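Local coordinates for protein Thiosulfate:glutathione sulfurtransferase (Saccharomyces cerevisiae, PDB 3D1P) that transfers sulfur from thiosulfate to glutathione, making the S-sulfanylglutathione needed for hydrogen sulfide metabolism in mitochondria, at residues K109-S113 with H114-N118. Residues are numbered along the deposited sequence; the frame is centred on the assembly and turned at random.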
loop_
_atom_site.group_PDB
_atom_site.type_symbol
_atom_site.label_atom_id
_atom_site.label_comp_id
_atom_site.label_asym_id
_atom_site.label_seq_id
_atom_site.Cartn_x
_atom_site.Cartn_y
_atom_site.Cartn_z
ATOM N N LYS A 109 -5.064 3.805 -8.726
ATOM C CA LYS A 109 -6.110 4.205 -9.668
ATOM C C LYS A 109 -7.336 3.330 -9.530
ATOM O O LYS A 109 -8.476 3.818 -9.628
ATOM C CB LYS A 109 -5.586 4.168 -11.089
ATOM C CG LYS A 109 -4.672 5.339 -11.407
ATOM C CD LYS A 109 -3.962 5.258 -12.747
ATOM C CE LYS A 109 -3.225 6.562 -13.053
ATOM N NZ LYS A 109 -2.202 6.520 -14.145
ATOM N N VAL A 110 -7.142 2.016 -9.332
ATOM C CA VAL A 110 -8.287 1.138 -9.110
ATOM C C VAL A 110 -9.039 1.578 -7.858
ATOM O O VAL A 110 -10.256 1.730 -7.865
ATOM C CB VAL A 110 -7.858 -0.343 -9.004
ATOM C CG1 VAL A 110 -9.082 -1.219 -8.706
ATOM C CG2 VAL A 110 -7.152 -0.805 -10.273
ATOM N N ALA A 111 -8.315 1.774 -6.762
ATOM C CA ALA A 111 -8.988 2.128 -5.519
ATOM C C ALA A 111 -9.727 3.469 -5.621
ATOM O O ALA A 111 -10.876 3.596 -5.206
ATOM C CB ALA A 111 -7.955 2.158 -4.360
ATOM N N SER A 112 -9.054 4.463 -6.181
ATOM C CA SER A 112 -9.628 5.800 -6.234
ATOM C C SER A 112 -10.869 5.840 -7.130
ATOM O O SER A 112 -11.736 6.662 -6.902
ATOM C CB SER A 112 -8.583 6.841 -6.663
ATOM O OG SER A 112 -8.152 6.615 -7.996
ATOM N N SER A 113 -10.955 4.936 -8.112
ATOM C CA SER A 113 -12.092 4.768 -9.018
ATOM C C SER A 113 -13.202 3.893 -8.441
ATOM O O SER A 113 -14.241 3.731 -9.082
ATOM C CB SER A 113 -11.615 4.090 -10.316
ATOM O OG SER A 113 -10.778 4.942 -11.073
ATOM N N HIS A 114 -12.959 3.264 -7.298
ATOM C CA HIS A 114 -13.893 2.345 -6.674
ATOM C C HIS A 114 -14.138 2.657 -5.217
ATOM O O HIS A 114 -14.235 1.779 -4.371
ATOM C CB HIS A 114 -13.473 0.873 -6.885
ATOM C CG HIS A 114 -13.440 0.498 -8.321
ATOM N ND1 HIS A 114 -14.430 -0.115 -9.053
ATOM C CD2 HIS A 114 -12.420 0.728 -9.171
ATOM C CE1 HIS A 114 -13.995 -0.255 -10.301
ATOM N NE2 HIS A 114 -12.781 0.247 -10.391
ATOM N N GLY A 115 -14.311 3.945 -4.926
ATOM C CA GLY A 115 -14.855 4.336 -3.649
ATOM C C GLY A 115 -13.897 4.745 -2.562
ATOM O O GLY A 115 -14.354 5.075 -1.451
ATOM N N TYR A 116 -12.590 4.792 -2.862
ATOM C CA TYR A 116 -11.629 5.240 -1.883
ATOM C C TYR A 116 -11.272 6.678 -2.221
ATOM O O TYR A 116 -10.533 6.947 -3.155
ATOM C CB TYR A 116 -10.353 4.381 -1.909
ATOM C CG TYR A 116 -10.578 3.009 -1.346
ATOM C CD1 TYR A 116 -10.343 2.766 -0.008
ATOM C CD2 TYR A 116 -11.033 1.946 -2.144
ATOM C CE1 TYR A 116 -10.531 1.501 0.562
ATOM C CE2 TYR A 116 -11.228 0.695 -1.593
ATOM C CZ TYR A 116 -10.975 0.468 -0.247
ATOM O OH TYR A 116 -11.142 -0.809 0.254
ATOM N N SER A 117 -11.772 7.612 -1.419
ATOM C CA SER A 117 -11.598 9.043 -1.629
ATOM C C SER A 117 -10.296 9.574 -1.048
ATOM O O SER A 117 -9.956 10.718 -1.321
ATOM C CB SER A 117 -12.760 9.830 -1.019
ATOM O OG SER A 117 -12.767 9.780 0.380
ATOM N N ASN A 118 -9.611 8.776 -0.198
ATOM C CA ASN A 118 -8.394 9.243 0.483
ATOM C C ASN A 118 -7.285 8.250 0.171
ATOM O O ASN A 118 -7.139 7.225 0.843
ATOM C CB ASN A 118 -8.576 9.387 1.977
ATOM C CG ASN A 118 -7.434 10.157 2.590
ATOM O OD1 ASN A 118 -6.430 10.421 1.924
ATOM N ND2 ASN A 118 -7.524 10.473 3.860
HETATM O O HOH W 1 -14.518 6.267 -6.482
HETATM O O HOH W 2 -11.884 9.110 -5.550
#
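Ala-111 O accepts two backbone hydrogen bonds, from His-114 N (3.0 Å) and Tyr-116 N (3.1 Å), which reach it from opposite faces of the carbonyl plane as the chain turns back on itself. This Schellman-like C-terminal cap closes helix 102-112 of the rhodanese fold and sends the chain toward strand 119-121 of the central parallel sheet, the second half of a beta-alpha-beta crossover from strand 93-97. Gly-115 suits the bend because its phi is positive (98°), and any beta carbon there would press on the carbonyl oxygen of His-114. A water bonded to both Ser-112 O and Gly-115 N, each at 2.8 Å, takes the place of the 5→2 bond of a full Schellman motif.

The ring of Tyr-116 lies alongside the Ala-111 methyl at the helix end. With CG anti to the carbonyl carbon (chi1 -72°), Tyr-116 CD2 comes to 3.8 Å from Ala-111 CB, while Ala-111 O lies at the ring edge. A small alanine suits position 111, which is buried, touching both this ring and Phe-96 of strand 93-97. The far end of the tyrosine is polar, and its OH is hydrogen-bonded to Pro-88 O. Replacing Tyr-116 by alanine would probably leave the Ala-111 methyl without its aromatic neighbour and Pro-88 O without its hydroxyl partner. The flat imidazole of the exposed His-114 can lie across the Val-110 methyl CG1, though its exact placement is less certain. Back on the helix, Ser-112 CA directs its hydrogen almost straight (172°) at Tyr-116 O, which lies past the glycine, 3.4 Å from Ser-112 CA.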